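Sialidase B (Streptococcus pneumoniae serotype 4, PDB 4XJW) cleaves terminal alpha-2,3-, alpha-2,6- and alpha-2,8-linked sialic acids from oligosaccharides, glycoproteins and glycolipids, acting as a family 33 intramolecular trans-sialidase. Local coordinates at residues N316-F324 with K414-A422; L509-F517 with V591-W600. The protein carries 1 engineered substitution. All coordinates share one frame; numbering follows the deposited sequence.

How the interactions relate
The two contacts lie far apart, with centres about 37 Å and nearest atoms about 15 Å from each other, in series along the chain: interaction 1 where an inserted beta domain joins the propeller, interaction 2 within the propeller itself. Interaction 1 closes the base of that domain, which leaves after strand 301-308 and returns at strand 420-426; the Asn-316 side chain is about 10 Å from that of Asp-232, the likely proton acceptor. Interaction 2 joins two blades. Its Phe-517 side chain lies about 10 Å from that of Glu-503, a predicted active-site residue, about 9 Å from that of Arg-519, a probable substrate-binding residue, and about 11 Å from the bound inhibitor Optactin.

Interaction 1: N316-F324 with K414-A422; sequences NANKADSGF and KVTPTNYIA
Asn-318 and Pro-417 join the two loops through a nearly straight backbone bond, Asn-318 N to Pro-417 O (3.1 Å, 174° at the hydrogen), beside the close pass of Ala-317 CA and Thr-418 CA at 4.2 Å. Pro-417 is the centre of an inverse gamma turn, and a water ties its carbonyl to that of Asn-316. Thr-418 turns OG1 anti to its backbone N (chi1 -169°), where the hydroxyl donates to Asn-318 O at 2.7 Å, the first carbonyl of the type I turn 318-321. The paired loops form the neck of the inserted beta domain, one leading out of propeller strand 301-308 and the other back into strand 420-426. Further along, the Thr-416 methyl CG2 rests on Asp-321 CG at 3.7 Å; Asp-321 OD1 accepts from Gly-323 N in an Asx turn and also pairs with Lys-334. Gly-323 CA, without a side chain, leaves room for Tyr-420 OH at 3.7 Å, with Thr-416 OG1 at 3.4 Å. Tyr-420 slants past Gly-323 to donate its OH to Thr-416 O (2.9 Å), a carbonyl that also accepts from Thr-418 N. Phe-324 CE1 touches Tyr-420 CD2 at 3.8 Å, at the edge of the tyrosine ring, ring planes 77° apart.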
loop_
_atom_site.group_PDB
_atom_site.type_symbol
_atom_site.label_atom_id
_atom_site.label_comp_id
_atom_site.label_asym_id
_atom_site.label_seq_id
_atom_site.Cartn_x
_atom_site.Cartn_y
_atom_site.Cartn_z
ATOM N N ASN A 316 -8.179 -19.420 -2.189
ATOM C CA ASN A 316 -8.126 -20.770 -2.757
ATOM C C ASN A 316 -7.026 -21.674 -2.197
ATOM O O ASN A 316 -6.829 -22.792 -2.674
ATOM C CB ASN A 316 -8.061 -20.712 -4.287
ATOM C CG ASN A 316 -6.792 -20.048 -4.796
ATOM O OD1 ASN A 316 -6.044 -19.444 -4.030
ATOM N ND2 ASN A 316 -6.547 -20.159 -6.091
ATOM N N ALA A 317 -6.313 -21.191 -1.181
ATOM C CA ALA A 317 -5.264 -21.976 -0.540
ATOM C C ALA A 317 -5.877 -23.158 0.198
ATOM O O ALA A 317 -6.873 -22.997 0.901
ATOM C CB ALA A 317 -4.467 -21.110 0.423
ATOM N N ASN A 318 -5.278 -24.336 0.040
ATOM C CA ASN A 318 -5.742 -25.535 0.738
ATOM C C ASN A 318 -5.584 -25.374 2.246
ATOM O O ASN A 318 -4.468 -25.388 2.762
ATOM C CB ASN A 318 -4.958 -26.758 0.250
ATOM C CG ASN A 318 -5.543 -28.078 0.744
ATOM O OD1 ASN A 318 -6.215 -28.140 1.775
ATOM N ND2 ASN A 318 -5.267 -29.146 0.011
ATOM N N LYS A 319 -6.708 -25.247 2.947
ATOM C CA LYS A 319 -6.692 -24.967 4.382
ATOM C C LYS A 319 -6.335 -26.190 5.218
ATOM O O LYS A 319 -6.009 -26.058 6.397
ATOM C CB LYS A 319 -8.051 -24.418 4.832
ATOM C CG LYS A 319 -8.490 -23.156 4.103
ATOM C CD LYS A 319 -7.464 -22.043 4.271
ATOM C CE LYS A 319 -7.951 -20.744 3.649
ATOM N NZ LYS A 319 -8.164 -20.880 2.183
ATOM N N ALA A 320 -6.390 -27.373 4.609
ATOM C CA ALA A 320 -6.197 -28.624 5.347
ATOM C C ALA A 320 -4.896 -29.344 4.997
ATOM O O ALA A 320 -4.788 -30.568 5.153
ATOM C CB ALA A 320 -7.386 -29.550 5.121
ATOM N N ASP A 321 -3.907 -28.586 4.534
ATOM C CA ASP A 321 -2.629 -29.159 4.145
ATOM C C ASP A 321 -1.518 -28.145 4.392
ATOM O O ASP A 321 -1.595 -27.019 3.903
ATOM C CB ASP A 321 -2.658 -29.537 2.664
ATOM C CG ASP A 321 -1.609 -30.559 2.299
ATOM O OD1 ASP A 321 -0.512 -30.539 2.894
ATOM O OD2 ASP A 321 -1.885 -31.381 1.399
ATOM N N SER A 322 -0.498 -28.551 5.142
ATOM C CA SER A 322 0.625 -27.672 5.478
ATOM C C SER A 322 1.641 -27.602 4.352
ATOM O O SER A 322 2.445 -26.667 4.281
ATOM C CB SER A 322 1.328 -28.179 6.736
ATOM O OG SER A 322 2.073 -29.352 6.455
ATOM N N GLY A 323 1.622 -28.609 3.486
ATOM C CA GLY A 323 2.612 -28.712 2.429
ATOM C C GLY A 323 3.839 -29.506 2.833
ATOM O O GLY A 323 4.756 -29.679 2.032
ATOM N N PHE A 324 3.869 -29.980 4.078
ATOM C CA PHE A 324 5.020 -30.721 4.582
ATOM C C PHE A 324 4.623 -32.086 5.123
ATOM O O PHE A 324 3.546 -32.244 5.690
ATOM C CB PHE A 324 5.701 -29.971 5.724
ATOM C CG PHE A 324 6.214 -28.618 5.352
ATOM C CD1 PHE A 324 5.388 -27.511 5.434
ATOM C CD2 PHE A 324 7.530 -28.450 4.943
ATOM C CE1 PHE A 324 5.857 -26.254 5.103
ATOM C CE2 PHE A 324 8.005 -27.197 4.603
ATOM C CZ PHE A 324 7.171 -26.101 4.689
ATOM N N LYS A 414 6.025 -29.510 -8.206
ATOM C CA LYS A 414 5.247 -28.409 -7.638
ATOM C C LYS A 414 4.912 -28.629 -6.166
ATOM O O LYS A 414 4.636 -29.754 -5.741
ATOM C CB LYS A 414 3.973 -28.190 -8.467
ATOM C CG LYS A 414 4.286 -27.577 -9.825
ATOM C CD LYS A 414 3.083 -27.569 -10.753
ATOM C CE LYS A 414 2.192 -26.373 -10.529
ATOM N NZ LYS A 414 1.202 -26.229 -11.649
ATOM N N VAL A 415 4.947 -27.550 -5.386
ATOM C CA VAL A 415 4.571 -27.619 -3.980
ATOM C C VAL A 415 3.057 -27.648 -3.828
ATOM O O VAL A 415 2.313 -27.345 -4.764
ATOM C CB VAL A 415 5.145 -26.435 -3.175
ATOM C CG1 VAL A 415 6.660 -26.436 -3.244
ATOM C CG2 VAL A 415 4.603 -25.118 -3.695
ATOM N N THR A 416 2.606 -28.018 -2.636
ATOM C CA THR A 416 1.189 -27.997 -2.307
ATOM C C THR A 416 0.621 -26.591 -2.507
ATOM O O THR A 416 1.251 -25.612 -2.105
ATOM C CB THR A 416 0.988 -28.425 -0.838
ATOM O OG1 THR A 416 1.505 -29.752 -0.647
ATOM C CG2 THR A 416 -0.464 -28.377 -0.443
ATOM N N PRO A 417 -0.541 -26.479 -3.172
ATOM C CA PRO A 417 -1.176 -25.176 -3.416
ATOM C C PRO A 417 -1.789 -24.624 -2.145
ATOM O O PRO A 417 -2.999 -24.627 -1.979
ATOM C CB PRO A 417 -2.274 -25.500 -4.436
ATOM C CG PRO A 417 -2.609 -26.941 -4.149
ATOM C CD PRO A 417 -1.283 -27.574 -3.824
ATOM N N THR A 418 -0.936 -24.151 -1.244
ATOM C CA THR A 418 -1.400 -23.579 0.011
ATOM C C THR A 418 -0.468 -22.431 0.351
ATOM O O THR A 418 0.484 -22.189 -0.382
ATOM C CB THR A 418 -1.408 -24.636 1.141
ATOM O OG1 THR A 418 -2.102 -24.124 2.290
ATOM C CG2 THR A 418 0.013 -25.044 1.523
ATOM N N ASN A 419 -0.733 -21.725 1.445
ATOM C CA ASN A 419 0.130 -20.599 1.835
ATOM C C ASN A 419 1.229 -21.014 2.807
ATOM O O ASN A 419 1.027 -21.886 3.666
ATOM C CB ASN A 419 -0.703 -19.477 2.448
ATOM C CG ASN A 419 -1.511 -19.954 3.630
ATOM O OD1 ASN A 419 -2.455 -20.729 3.463
ATOM N ND2 ASN A 419 -1.147 -19.503 4.832
ATOM N N TYR A 420 2.391 -20.371 2.673
ATOM C CA TYR A 420 3.546 -20.649 3.519
ATOM C C TYR A 420 4.071 -19.354 4.133
ATOM O O TYR A 420 3.667 -18.266 3.724
ATOM C CB TYR A 420 4.677 -21.295 2.711
ATOM C CG TYR A 420 4.289 -22.554 1.966
ATOM C CD1 TYR A 420 3.595 -22.491 0.758
ATOM C CD2 TYR A 420 4.629 -23.806 2.465
ATOM C CE1 TYR A 420 3.248 -23.642 0.076
ATOM C CE2 TYR A 420 4.283 -24.960 1.790
ATOM C CZ TYR A 420 3.592 -24.870 0.603
ATOM O OH TYR A 420 3.248 -26.024 -0.066
ATOM N N ILE A 421 4.973 -19.477 5.101
ATOM C CA ILE A 421 5.722 -18.324 5.602
ATOM C C ILE A 421 7.189 -18.560 5.302
ATOM O O ILE A 421 7.695 -19.658 5.530
ATOM C CB ILE A 421 5.545 -18.116 7.120
ATOM C CG1 ILE A 421 4.084 -17.831 7.454
ATOM C CG2 ILE A 421 6.411 -16.952 7.625
ATOM C CD1 ILE A 421 3.816 -17.616 8.947
ATOM N N ALA A 422 7.866 -17.542 4.778
ATOM C CA ALA A 422 9.306 -17.646 4.551
ATOM C C ALA A 422 10.019 -16.539 5.285
ATOM O O ALA A 422 9.404 -15.537 5.632
ATOM C CB ALA A 422 9.628 -17.585 3.088
HETATM O O HOH W 1 -5.448 -24.933 -3.294
HETATM O O HOH W 2 -0.210 -32.027 -0.591
HETATM O O HOH W 3 2.396 -24.123 5.272
HETATM O O HOH W 4 4.344 -29.122 -0.661
#

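Interaction 2: L509-F517 with V591-W600; sequences LRDGVIRTF and VNKEDDSIDW
Asp-596 is met by Leu-509, Arg-510 and Arg-515 at the seam between two neighbouring blades of the sialidase beta-propeller, sheets 504-542 and 556-605. Its CB lies 4.2 Å from Leu-509 CD1 and 3.9 Å from Arg-515 NH2. With chi1 -66°, CG stands anti to the carbonyl carbon, which carries the carboxylate to the edge of the Arg-510 guanidinium, while the backbone carbonyl is left to Arg-515. OD1 accepts from Arg-510 NE at 3.2 Å and OD2 from Arg-510 NH2 at 3.1 Å, each through its syn lone pair; this side-on, two-nitrogen salt bridge holds guanidinium and carboxylate nearly coplanar, 23° between planes. OD2 has a second cationic partner in Arg-531; two arginines thus share one carboxylate, which probably favours its ionised form. Val-513 CG2 packs over the centre of the Arg-510 guanidinium. Behind the carboxylate, Asp-596 O takes a bond from Arg-515 NH1 at 2.8 Å and a weak one from NH2; Leu-509 CD1 covers one face of that guanidinium, and NE is held by Thr-529. Farther along the seam, Ile-598 CD1 meets the edge of the Phe-517 ring, 4.0 Å from CZ, and Phe-517 CE1 lies 3.8 Å from Trp-600 CZ2, at the edge of the indole.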
loop_
_atom_site.group_PDB
_atom_site.type_symbol
_atom_site.label_atom_id
_atom_site.label_comp_id
_atom_site.label_asym_id
_atom_site.label_seq_id
_atom_site.Cartn_x
_atom_site.Cartn_y
_atom_site.Cartn_z
ATOM N N LEU A 509 5.651 -3.114 26.986
ATOM C CA LEU A 509 5.300 -2.059 27.945
ATOM C C LEU A 509 6.394 -1.828 28.972
ATOM O O LEU A 509 6.681 -0.693 29.346
ATOM C CB LEU A 509 3.999 -2.394 28.681
ATOM C CG LEU A 509 2.710 -2.365 27.863
ATOM C CD1 LEU A 509 1.523 -2.646 28.755
ATOM C CD2 LEU A 509 2.559 -1.027 27.156
ATOM N N ARG A 510 6.959 -2.927 29.456
ATOM C CA ARG A 510 8.091 -2.914 30.369
ATOM C C ARG A 510 8.726 -4.293 30.257
ATOM O O ARG A 510 8.220 -5.142 29.540
ATOM C CB ARG A 510 7.634 -2.624 31.800
ATOM C CG ARG A 510 6.507 -3.513 32.295
ATOM C CD ARG A 510 6.145 -3.198 33.740
ATOM N NE ARG A 510 4.998 -3.972 34.219
ATOM C CZ ARG A 510 5.096 -5.061 34.977
ATOM N NH1 ARG A 510 6.289 -5.508 35.352
ATOM N NH2 ARG A 510 4.000 -5.694 35.371
ATOM N N ASP A 511 9.826 -4.530 30.953
ATOM C CA ASP A 511 10.575 -5.759 30.747
ATOM C C ASP A 511 9.780 -7.072 30.847
ATOM O O ASP A 511 9.291 -7.440 31.914
ATOM C CB ASP A 511 11.781 -5.784 31.681
ATOM C CG ASP A 511 13.010 -6.288 30.995
ATOM O OD1 ASP A 511 13.179 -7.522 30.948
ATOM O OD2 ASP A 511 13.797 -5.450 30.497
ATOM N N GLY A 512 9.641 -7.760 29.714
ATOM C CA GLY A 512 8.994 -9.062 29.672
ATOM C C GLY A 512 7.490 -8.997 29.521
ATOM O O GLY A 512 6.839 -10.027 29.386
ATOM N N VAL A 513 6.951 -7.780 29.546
ATOM C CA VAL A 513 5.512 -7.548 29.418
ATOM C C VAL A 513 5.204 -7.024 28.023
ATOM O O VAL A 513 5.620 -5.923 27.666
ATOM C CB VAL A 513 5.025 -6.533 30.450
ATOM C CG1 VAL A 513 3.519 -6.329 30.351
ATOM C CG2 VAL A 513 5.411 -6.998 31.859
ATOM N N ILE A 514 4.459 -7.812 27.252
ATOM C CA ILE A 514 4.115 -7.463 25.883
ATOM C C ILE A 514 2.618 -7.226 25.770
ATOM O O ILE A 514 1.814 -8.067 26.194
ATOM C CB ILE A 514 4.482 -8.597 24.922
ATOM C CG1 ILE A 514 5.957 -8.973 25.041
ATOM C CG2 ILE A 514 4.160 -8.213 23.477
ATOM C CD1 ILE A 514 6.297 -10.285 24.347
ATOM N N ARG A 515 2.224 -6.089 25.208
ATOM C CA ARG A 515 0.821 -5.932 24.849
ATOM C C ARG A 515 0.663 -5.987 23.339
ATOM O O ARG A 515 1.381 -5.317 22.604
ATOM C CB ARG A 515 0.204 -4.657 25.397
ATOM C CG ARG A 515 -1.285 -4.551 25.023
ATOM C CD ARG A 515 -2.071 -3.789 26.042
ATOM N NE ARG A 515 -1.938 -4.402 27.352
ATOM C CZ ARG A 515 -2.132 -3.752 28.490
ATOM N NH1 ARG A 515 -2.481 -2.476 28.465
ATOM N NH2 ARG A 515 -1.962 -4.373 29.648
ATOM N N THR A 516 -0.276 -6.823 22.896
ATOM C CA THR A 516 -0.576 -6.994 21.478
ATOM C C THR A 516 -1.901 -6.327 21.163
ATOM O O THR A 516 -2.893 -6.616 21.820
ATOM C CB THR A 516 -0.664 -8.474 21.134
ATOM O OG1 THR A 516 0.574 -9.120 21.465
ATOM C CG2 THR A 516 -0.950 -8.666 19.654
ATOM N N PHE A 517 -1.911 -5.431 20.175
ATOM C CA PHE A 517 -3.137 -4.796 19.693
ATOM C C PHE A 517 -3.519 -5.443 18.377
ATOM O O PHE A 517 -2.667 -5.647 17.510
ATOM C CB PHE A 517 -2.929 -3.290 19.500
ATOM C CG PHE A 517 -2.500 -2.581 20.755
ATOM C CD1 PHE A 517 -3.438 -2.164 21.693
ATOM C CD2 PHE A 517 -1.162 -2.355 21.007
ATOM C CE1 PHE A 517 -3.051 -1.514 22.844
ATOM C CE2 PHE A 517 -0.761 -1.708 22.169
ATOM C CZ PHE A 517 -1.702 -1.291 23.090
ATOM N N VAL A 591 0.603 5.005 30.087
ATOM C CA VAL A 591 0.493 3.793 30.888
ATOM C C VAL A 591 0.347 4.106 32.375
ATOM O O VAL A 591 1.123 4.881 32.940
ATOM C CB VAL A 591 1.710 2.857 30.679
ATOM C CG1 VAL A 591 1.578 1.605 31.529
ATOM C CG2 VAL A 591 1.852 2.492 29.207
ATOM N N ASN A 592 -0.669 3.505 32.984
ATOM C CA ASN A 592 -0.850 3.526 34.426
ATOM C C ASN A 592 0.004 2.409 35.021
ATOM O O ASN A 592 -0.297 1.228 34.837
ATOM C CB ASN A 592 -2.328 3.315 34.762
ATOM C CG ASN A 592 -2.634 3.507 36.238
ATOM O OD1 ASN A 592 -1.737 3.497 37.078
ATOM N ND2 ASN A 592 -3.912 3.679 36.559
ATOM N N LYS A 593 1.070 2.780 35.728
ATOM C CA LYS A 593 2.018 1.801 36.263
ATOM C C LYS A 593 1.400 0.870 37.311
ATOM O O LYS A 593 1.972 -0.164 37.646
ATOM C CB LYS A 593 3.247 2.503 36.842
ATOM C CG LYS A 593 4.003 3.356 35.837
ATOM C CD LYS A 593 4.574 2.518 34.694
ATOM C CE LYS A 593 5.707 1.619 35.166
ATOM N NZ LYS A 593 6.353 0.881 34.036
ATOM N N GLU A 594 0.227 1.244 37.808
ATOM C CA GLU A 594 -0.511 0.451 38.784
ATOM C C GLU A 594 -0.827 -0.939 38.239
ATOM O O GLU A 594 -0.569 -1.955 38.890
ATOM C CB GLU A 594 -1.826 1.162 39.098
ATOM C CG GLU A 594 -2.429 0.913 40.467
ATOM C CD GLU A 594 -3.814 1.536 40.591
ATOM O OE1 GLU A 594 -4.490 1.686 39.549
ATOM O OE2 GLU A 594 -4.219 1.880 41.721
ATOM N N ASP A 595 -1.388 -0.970 37.034
ATOM C CA ASP A 595 -2.001 -2.179 36.499
ATOM C C ASP A 595 -1.741 -2.350 35.005
ATOM O O ASP A 595 -2.408 -3.150 34.342
ATOM C CB ASP A 595 -3.508 -2.120 36.730
ATOM C CG ASP A 595 -4.119 -0.817 36.242
ATOM O OD1 ASP A 595 -3.391 -0.005 35.624
ATOM O OD2 ASP A 595 -5.329 -0.605 36.471
ATOM N N ASP A 596 -0.788 -1.580 34.485
ATOM C CA ASP A 596 -0.443 -1.612 33.066
ATOM C C ASP A 596 -1.606 -1.218 32.155
ATOM O O ASP A 596 -1.582 -1.499 30.958
ATOM C CB ASP A 596 0.105 -2.989 32.663
ATOM C CG ASP A 596 1.431 -3.308 33.320
ATOM O OD1 ASP A 596 2.311 -2.428 33.339
ATOM O OD2 ASP A 596 1.587 -4.444 33.814
ATOM N N SER A 597 -2.624 -0.573 32.713
ATOM C CA SER A 597 -3.704 -0.065 31.878
ATOM C C SER A 597 -3.233 1.195 31.152
ATOM O O SER A 597 -2.244 1.825 31.550
ATOM C CB SER A 597 -4.972 0.216 32.694
ATOM O OG SER A 597 -4.800 1.329 33.548
ATOM N N ILE A 598 -3.937 1.551 30.079
ATOM C CA ILE A 598 -3.551 2.675 29.233
ATOM C C ILE A 598 -4.686 3.679 29.077
ATOM O O ILE A 598 -5.808 3.310 28.699
ATOM C CB ILE A 598 -3.135 2.189 27.824
ATOM C CG1 ILE A 598 -1.970 1.200 27.908
ATOM C CG2 ILE A 598 -2.783 3.372 26.929
ATOM C CD1 ILE A 598 -1.517 0.657 26.557
ATOM N N ASP A 599 -4.395 4.942 29.382
ATOM C CA ASP A 599 -5.341 6.032 29.162
ATOM C C ASP A 599 -5.073 6.686 27.815
ATOM O O ASP A 599 -4.067 7.380 27.644
ATOM C CB ASP A 599 -5.239 7.075 30.280
ATOM C CG ASP A 599 -5.958 8.370 29.941
ATOM O OD1 ASP A 599 -7.039 8.319 29.310
ATOM O OD2 ASP A 599 -5.437 9.445 30.308
ATOM N N TRP A 600 -5.972 6.467 26.857
ATOM C CA TRP A 600 -5.829 7.062 25.526
ATOM C C TRP A 600 -6.188 8.544 25.559
ATOM O O TRP A 600 -7.353 8.933 25.458
ATOM C CB TRP A 600 -6.645 6.280 24.497
ATOM C CG TRP A 600 -6.291 4.828 24.532
ATOM C CD1 TRP A 600 -7.000 3.824 25.125
ATOM C CD2 TRP A 600 -5.105 4.220 23.996
ATOM N NE1 TRP A 600 -6.342 2.626 24.973
ATOM C CE2 TRP A 600 -5.180 2.842 24.282
ATOM C CE3 TRP A 600 -3.998 4.708 23.293
ATOM C CZ2 TRP A 600 -4.186 1.946 23.887
ATOM C CZ3 TRP A 600 -3.014 3.819 22.912
ATOM C CH2 TRP A 600 -3.107 2.458 23.209
#